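Local coordinates for uncharacterized protein (Nostoc punctiforme, PDB 2R3S) that probably transfers a methyl group from S-adenosylmethionine to a hydroxyl of an acceptor substrate, as a two-fold symmetric dimer of the O-methyltransferase family, at the interface of chains A and B. Sequence-based numbering; all coordinates share one arbitrary frame. Chains: chain A/B, uncharacterized protein.

Contact 1: the interface of chains A and B. Residues chain A 277-279, 288; chain B 57, 61, 65, 71.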
loop_
_atom_site.group_PDB
_atom_site.type_symbol
_atom_site.label_atom_id
_atom_site.label_comp_id
_atom_site.label_asym_id
_atom_site.label_seq_id
_atom_site.Cartn_x
_atom_site.Cartn_y
_atom_site.Cartn_z
ATOM N N ASP A 277 -20.032 12.915 7.894
ATOM C CA ASP A 277 -19.710 12.772 6.453
ATOM C C ASP A 277 -19.156 11.381 6.112
ATOM O O ASP A 277 -19.206 10.946 4.958
ATOM C CB ASP A 277 -18.788 13.917 5.936
ATOM C CG ASP A 277 -17.465 14.009 6.667
ATOM O OD1 ASP A 277 -17.127 13.120 7.461
ATOM O OD2 ASP A 277 -16.730 14.992 6.454
ATOM N N ARG A 278 -18.656 10.699 7.146
ATOM C CA ARG A 278 -18.009 9.377 7.059
ATOM C C ARG A 278 -16.750 9.407 6.218
ATOM O O ARG A 278 -16.311 8.354 5.766
ATOM C CB ARG A 278 -18.948 8.288 6.535
ATOM C CG ARG A 278 -20.196 8.060 7.366
ATOM C CD ARG A 278 -20.827 6.724 6.992
ATOM N NE ARG A 278 -20.501 5.722 7.988
ATOM C CZ ARG A 278 -21.240 5.459 9.054
ATOM N NH1 ARG A 278 -22.392 6.093 9.248
ATOM N NH2 ARG A 278 -20.836 4.547 9.911
ATOM N N ILE A 279 -16.161 10.605 6.046
ATOM C CA ILE A 279 -14.916 10.783 5.268
ATOM C C ILE A 279 -13.864 11.599 6.048
ATOM O O ILE A 279 -12.718 11.647 5.674
ATOM C CB ILE A 279 -15.202 11.322 3.852
ATOM C CG1 ILE A 279 -15.920 12.697 3.905
ATOM C CG2 ILE A 279 -16.076 10.325 3.062
ATOM C CD1 ILE A 279 -16.041 13.413 2.591
ATOM N N SER A 288 -13.399 2.160 8.616
ATOM C CA SER A 288 -14.522 1.351 8.191
ATOM C C SER A 288 -14.114 0.253 7.164
ATOM O O SER A 288 -14.668 -0.856 7.179
ATOM C CB SER A 288 -15.706 2.228 7.731
ATOM O OG SER A 288 -15.651 2.529 6.358
ATOM N N ARG B 57 -20.730 1.132 0.047
ATOM C CA ARG B 57 -20.642 2.377 0.790
ATOM C C ARG B 57 -19.264 2.521 1.434
ATOM O O ARG B 57 -18.655 3.568 1.373
ATOM C CB ARG B 57 -21.745 2.414 1.853
ATOM C CG ARG B 57 -21.720 3.640 2.772
ATOM C CD ARG B 57 -20.863 3.443 4.027
ATOM N NE ARG B 57 -21.539 2.547 4.956
ATOM C CZ ARG B 57 -21.075 2.188 6.147
ATOM N NH1 ARG B 57 -19.908 2.646 6.583
ATOM N NH2 ARG B 57 -21.790 1.354 6.897
ATOM N N ASP B 61 -16.649 5.378 0.292
ATOM C CA ASP B 61 -16.191 6.373 1.278
ATOM C C ASP B 61 -14.666 6.362 1.330
ATOM O O ASP B 61 -14.036 7.417 1.391
ATOM C CB ASP B 61 -16.800 6.130 2.681
ATOM C CG ASP B 61 -18.266 6.489 2.766
ATOM O OD1 ASP B 61 -18.759 7.272 1.916
ATOM O OD2 ASP B 61 -18.924 6.002 3.713
ATOM N N ILE B 65 -12.001 9.338 0.488
ATOM C CA ILE B 65 -10.847 9.671 1.364
ATOM C C ILE B 65 -9.477 9.682 0.641
ATOM O O ILE B 65 -8.658 10.543 0.900
ATOM C CB ILE B 65 -10.772 8.723 2.573
ATOM C CG1 ILE B 65 -12.034 8.870 3.427
ATOM C CG2 ILE B 65 -9.562 9.038 3.476
ATOM C CD1 ILE B 65 -12.226 7.696 4.432
ATOM N N LYS B 71 -18.002 12.968 -2.485
ATOM C CA LYS B 71 -19.239 12.522 -1.876
ATOM C C LYS B 71 -20.173 13.705 -1.793
ATOM O O LYS B 71 -19.931 14.640 -1.043
ATOM C CB LYS B 71 -18.949 11.996 -0.480
ATOM C CG LYS B 71 -20.119 11.316 0.199
ATOM C CD LYS B 71 -19.675 10.559 1.450
ATOM C CE LYS B 71 -20.880 9.896 2.143
ATOM N NZ LYS B 71 -20.469 9.121 3.354
HETATM O O HOH W 1 -17.937 4.417 5.497
#
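The loop A:Asp277 to A:Ile279 has a positive phi at A:Arg278 (63°) and presents the carbonyl of A:Asp277 to B:Lys71 in strand 69-72, while A:Arg278 and A:Ile279 face helix 53-65 of chain B. B:Lys71 reaches the carbonyl with an almost fully extended chain, CG anti to the backbone N (chi1 -172°), and its NZ donates to A:Asp277 O at 2.7 Å, tilted from the carbonyl plane. The same amino group forms a salt bridge with B:Asp61 OD1 at 2.9 Å, meeting the carboxylate from above its plane, so B:Asp61 probably helps to hold the lysine tip in place and to offset its charge. A:Arg278 passes over this pair with its aliphatic part: its CB lies 3.6 Å from B:Asp61 OD2, while NE comes near B:Arg57 NH1 without a bond between the two guanidinium groups. Beside them A:Ile279 sets its CA against B:Ile65 CG1 and its CG2 against B:Lys71 CD. On chain A the loop is braced by A:Ile279 N, which donates to A:Asp277 OD1. A water connects the two chains at the other end of the patch, bound by A:Ser288 OG, by B:Asp61 OD2 and, at the edge and in the plane of its guanidinium, by B:Arg57 NH1 at 2.9 Å.

Contact 2: the interface of chains A and B. Residues chain A 21, 25, 28-29; chain B 113-114, 117.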
loop_
_atom_site.group_PDB
_atom_site.type_symbol
_atom_site.label_atom_id
_atom_site.label_comp_id
_atom_site.label_asym_id
_atom_site.label_seq_id
_atom_site.Cartn_x
_atom_site.Cartn_y
_atom_site.Cartn_z
ATOM N N ALA A 21 5.758 -2.920 2.141
ATOM C CA ALA A 21 6.823 -3.896 2.104
ATOM C C ALA A 21 8.177 -3.232 2.419
ATOM O O ALA A 21 8.995 -3.819 3.115
ATOM C CB ALA A 21 6.859 -4.616 0.739
ATOM N N ALA A 25 10.485 -4.154 5.685
ATOM C CA ALA A 25 11.901 -4.558 5.578
ATOM C C ALA A 25 12.824 -3.666 6.390
ATOM O O ALA A 25 13.704 -4.158 7.091
ATOM C CB ALA A 25 12.377 -4.619 4.099
ATOM N N GLU A 28 12.296 -4.579 10.178
ATOM C CA GLU A 28 12.829 -5.902 10.439
ATOM C C GLU A 28 14.349 -5.920 10.386
ATOM O O GLU A 28 14.969 -6.672 11.094
ATOM C CB GLU A 28 12.302 -6.915 9.429
ATOM C CG GLU A 28 10.853 -7.210 9.585
ATOM C CD GLU A 28 10.331 -8.241 8.617
ATOM O OE1 GLU A 28 10.940 -8.497 7.561
ATOM O OE2 GLU A 28 9.254 -8.746 8.908
ATOM N N LEU A 29 14.950 -5.088 9.550
ATOM C CA LEU A 29 16.405 -5.069 9.418
ATOM C C LEU A 29 17.076 -4.061 10.343
ATOM O O LEU A 29 18.286 -3.958 10.359
ATOM C CB LEU A 29 16.799 -4.794 7.966
ATOM C CG LEU A 29 16.469 -5.902 6.969
ATOM C CD1 LEU A 29 16.808 -5.452 5.546
ATOM C CD2 LEU A 29 17.216 -7.160 7.337
ATOM N N LEU B 113 10.386 -8.931 0.489
ATOM C CA LEU B 113 11.323 -7.857 0.228
ATOM C C LEU B 113 12.487 -7.887 1.199
ATOM O O LEU B 113 13.598 -7.638 0.806
ATOM C CB LEU B 113 10.620 -6.483 0.260
ATOM C CG LEU B 113 11.444 -5.323 -0.268
ATOM C CD1 LEU B 113 11.903 -5.647 -1.704
ATOM C CD2 LEU B 113 10.682 -4.009 -0.204
ATOM N N THR B 114 12.249 -8.244 2.452
ATOM C CA THR B 114 13.351 -8.356 3.429
ATOM C C THR B 114 14.437 -9.336 2.956
ATOM O O THR B 114 15.632 -9.046 3.054
ATOM C CB THR B 114 12.795 -8.794 4.834
ATOM O OG1 THR B 114 11.700 -7.935 5.207
ATOM C CG2 THR B 114 13.876 -8.780 5.907
ATOM N N VAL B 117 16.433 -7.895 0.065
ATOM C CA VAL B 117 17.433 -6.905 0.525
ATOM C C VAL B 117 18.712 -7.566 1.061
ATOM O O VAL B 117 19.850 -7.125 0.776
ATOM C CB VAL B 117 16.826 -5.946 1.585
ATOM C CG1 VAL B 117 17.919 -5.095 2.211
ATOM C CG2 VAL B 117 15.742 -5.042 0.941
#
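B:Thr114 OG1 donates a hydrogen bond to the carboxylate oxygen A:Glu28 OE1 at 2.5 Å, a short bond in which the hydroxyl approaches nearly along the C-O axis of the acceptor. The two side chains meet at about a right angle. A:Glu28 runs out extended beyond CG, whereas the threonine has OG1 beside its own backbone N and anti to the carbonyl carbon (chi1 -51°), which directs the hydroxyl at the carboxylate and across A:Ala25, whose CA is 3.4 Å from OG1. The small methyl of A:Ala25 probably lets the threonine backbone settle close, CB lying 3.9 Å from B:Thr114 CA. The other branch of the threonine, the methyl CG2, lies alongside A:Leu29 CD2, the two side chains running antiparallel past one another. A:Leu29 uses its second methyl, CD1, against B:Val117 CG1 at 3.5 Å. Toward the opposite end B:Leu113 lays CD2 on the backbone of A:Ala21, 3.7 Å from the carbonyl carbon C of A:Ala21, and also near the methyl of that alanine. Helix 113-119 of chain B, roughly where the O-methyltransferase family region begins, thus packs along helix 17-28 in the dimerisation region of chain A, from A:Ala21 to its C-terminal end and onto A:Leu29.

Contact 3: the interface of chains A and B. Residues chain A 10-11, 14-15, 17; chain B 23, 97-98, 101-102.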
loop_
_atom_site.group_PDB
_atom_site.type_symbol
_atom_site.label_atom_id
_atom_site.label_comp_id
_atom_site.label_asym_id
_atom_site.label_seq_id
_atom_site.Cartn_x
_atom_site.Cartn_y
_atom_site.Cartn_z
ATOM N N PHE A 10 -4.024 6.918 -9.516
ATOM C CA PHE A 10 -4.317 5.521 -9.799
ATOM C C PHE A 10 -3.059 4.661 -9.651
ATOM O O PHE A 10 -3.071 3.688 -8.930
ATOM C CB PHE A 10 -4.888 5.350 -11.195
ATOM C CG PHE A 10 -5.085 3.920 -11.588
ATOM C CD1 PHE A 10 -5.875 3.078 -10.819
ATOM C CD2 PHE A 10 -4.505 3.411 -12.733
ATOM C CE1 PHE A 10 -6.057 1.771 -11.175
ATOM C CE2 PHE A 10 -4.705 2.105 -13.096
ATOM C CZ PHE A 10 -5.475 1.280 -12.334
ATOM N N PHE A 11 -1.982 5.025 -10.333
ATOM C CA PHE A 11 -0.799 4.181 -10.382
ATOM C C PHE A 11 -0.069 4.190 -9.039
ATOM O O PHE A 11 0.424 3.153 -8.598
ATOM C CB PHE A 11 0.130 4.560 -11.552
ATOM C CG PHE A 11 -0.407 4.159 -12.916
ATOM C CD1 PHE A 11 -0.601 2.838 -13.239
ATOM C CD2 PHE A 11 -0.705 5.105 -13.867
ATOM C CE1 PHE A 11 -1.091 2.474 -14.464
ATOM C CE2 PHE A 11 -1.185 4.737 -15.094
ATOM C CZ PHE A 11 -1.380 3.420 -15.392
ATOM N N VAL A 14 -2.246 1.893 -6.980
ATOM C CA VAL A 14 -2.032 0.490 -7.349
ATOM C C VAL A 14 -0.764 -0.034 -6.682
ATOM O O VAL A 14 -0.787 -1.110 -6.086
ATOM C CB VAL A 14 -2.011 0.278 -8.885
ATOM C CG1 VAL A 14 -1.598 -1.184 -9.257
ATOM C CG2 VAL A 14 -3.384 0.595 -9.462
ATOM N N ASN A 15 0.331 0.734 -6.759
ATOM C CA ASN A 15 1.644 0.311 -6.230
ATOM C C ASN A 15 1.935 0.600 -4.760
ATOM O O ASN A 15 3.031 0.289 -4.275
ATOM C CB ASN A 15 2.768 0.946 -7.062
ATOM C CG ASN A 15 2.798 0.436 -8.463
ATOM O OD1 ASN A 15 2.254 -0.626 -8.779
ATOM N ND2 ASN A 15 3.444 1.172 -9.313
ATOM N N TYR A 17 1.165 -0.884 -2.060
ATOM C CA TYR A 17 1.604 -2.054 -1.310
ATOM C C TYR A 17 3.152 -2.109 -1.182
ATOM O O TYR A 17 3.664 -2.654 -0.235
ATOM C CB TYR A 17 1.042 -3.385 -1.891
ATOM C CG TYR A 17 1.697 -3.762 -3.174
ATOM C CD1 TYR A 17 1.260 -3.220 -4.385
ATOM C CD2 TYR A 17 2.801 -4.597 -3.185
ATOM C CE1 TYR A 17 1.911 -3.505 -5.561
ATOM C CE2 TYR A 17 3.464 -4.901 -4.373
ATOM C CZ TYR A 17 3.023 -4.355 -5.551
ATOM O OH TYR A 17 3.673 -4.659 -6.724
ATOM N N ILE B 23 -8.292 -0.082 -4.512
ATOM C CA ILE B 23 -8.342 0.271 -5.935
ATOM C C ILE B 23 -8.471 -0.984 -6.797
ATOM O O ILE B 23 -9.091 -0.953 -7.851
ATOM C CB ILE B 23 -7.127 1.134 -6.392
ATOM C CG1 ILE B 23 -7.409 1.784 -7.742
ATOM C CG2 ILE B 23 -5.825 0.301 -6.434
ATOM C CD1 ILE B 23 -8.648 2.720 -7.754
ATOM N N ALA B 97 -4.640 -2.154 -16.370
ATOM C CA ALA B 97 -3.218 -2.230 -15.998
ATOM C C ALA B 97 -2.940 -3.095 -14.766
ATOM O O ALA B 97 -1.837 -3.616 -14.641
ATOM C CB ALA B 97 -2.653 -0.829 -15.765
ATOM N N ILE B 98 -3.911 -3.221 -13.859
ATOM C CA ILE B 98 -3.756 -4.057 -12.655
ATOM C C ILE B 98 -3.584 -5.561 -12.978
ATOM O O ILE B 98 -3.039 -6.292 -12.173
ATOM C CB ILE B 98 -4.915 -3.883 -11.629
ATOM C CG1 ILE B 98 -6.260 -4.382 -12.203
ATOM C CG2 ILE B 98 -5.000 -2.438 -11.150
ATOM C CD1 ILE B 98 -7.345 -4.514 -11.175
ATOM N N LEU B 101 0.210 -5.148 -13.041
ATOM C CA LEU B 101 0.780 -4.502 -11.858
ATOM C C LEU B 101 0.467 -5.205 -10.521
ATOM O O LEU B 101 1.298 -5.203 -9.612
ATOM C CB LEU B 101 0.336 -3.031 -11.804
ATOM C CG LEU B 101 0.860 -2.137 -12.951
ATOM C CD1 LEU B 101 0.185 -0.744 -12.847
ATOM C CD2 LEU B 101 2.387 -2.055 -12.912
ATOM N N LEU B 102 -0.721 -5.799 -10.404
ATOM C CA LEU B 102 -1.065 -6.569 -9.216
ATOM C C LEU B 102 -1.069 -8.061 -9.513
ATOM O O LEU B 102 -1.679 -8.839 -8.796
ATOM C CB LEU B 102 -2.403 -6.120 -8.607
ATOM C CG LEU B 102 -2.375 -4.674 -8.126
ATOM C CD1 LEU B 102 -3.750 -4.237 -7.663
ATOM C CD2 LEU B 102 -1.325 -4.485 -7.024
HETATM O O HOH W 2 2.965 -3.455 -8.868
#
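A:Val14, near the N-terminus in the dimerisation domain of this O-methyltransferase family, presses both branches of its side chain into chain B. From CB, CG1 points anti to the backbone N (chi1 173°) and touches B:Leu101 CB at 3.7 Å and B:Leu102 CG; CG2 turns the other way, to B:Ile98 CG2 at 3.8 Å and B:Ile23 CG2. The same CG2 also lies against one face of the A:Phe10 ring, toward its rim, within its own chain. The A:Phe10 side chain crosses that of B:Ile23 at about a right angle, with ring atom CD1 3.7 Å from B:Ile23 CG1, and its CZ reaches B:Ile98 CG2. An alanine in place of B:Ile23 would remove CG1 and CG2, and would probably open a gap beside A:Phe10 CD1 and thin the packing around A:Val14 CG2, leaving the ring freer to turn. A:Phe11 brings CD1 to B:Leu101 CD1 and CE1 to the methyl of B:Ala97, while CD2 of A:Phe10 sits over the centre of its ring. B:Leu102 CD2 lies 3.5 Å from A:Val14 O and packs beside A:Tyr17 CE1. No direct polar bond joins the chains here; a water takes that place, bound by A:Asn15 OD1, by the phenol A:Tyr17 OH at 2.6 Å and by the backbone carbonyl B:Leu101 O.

The C-alpha centre of contact 3 lies about 21 Å from those of contact 1 and contact 2, which are themselves about 33 Å apart. Helix 17-28 of chain A ties contacts 2 and 3: A:Tyr17 belongs to contact 3, and residues from A:Ala21 onward contribute to contact 2; its chain B counterpart supplies B:Ile23 to contact 3. Contacts 1 and 2 both set the methyltransferase region of one chain against the dimerisation region of the other, in opposite chain order, A:Ser288 joining contact 1 through water. The two-fold symmetric interface is consistent with the dimer expected of this family and may help to position each catalytic domain.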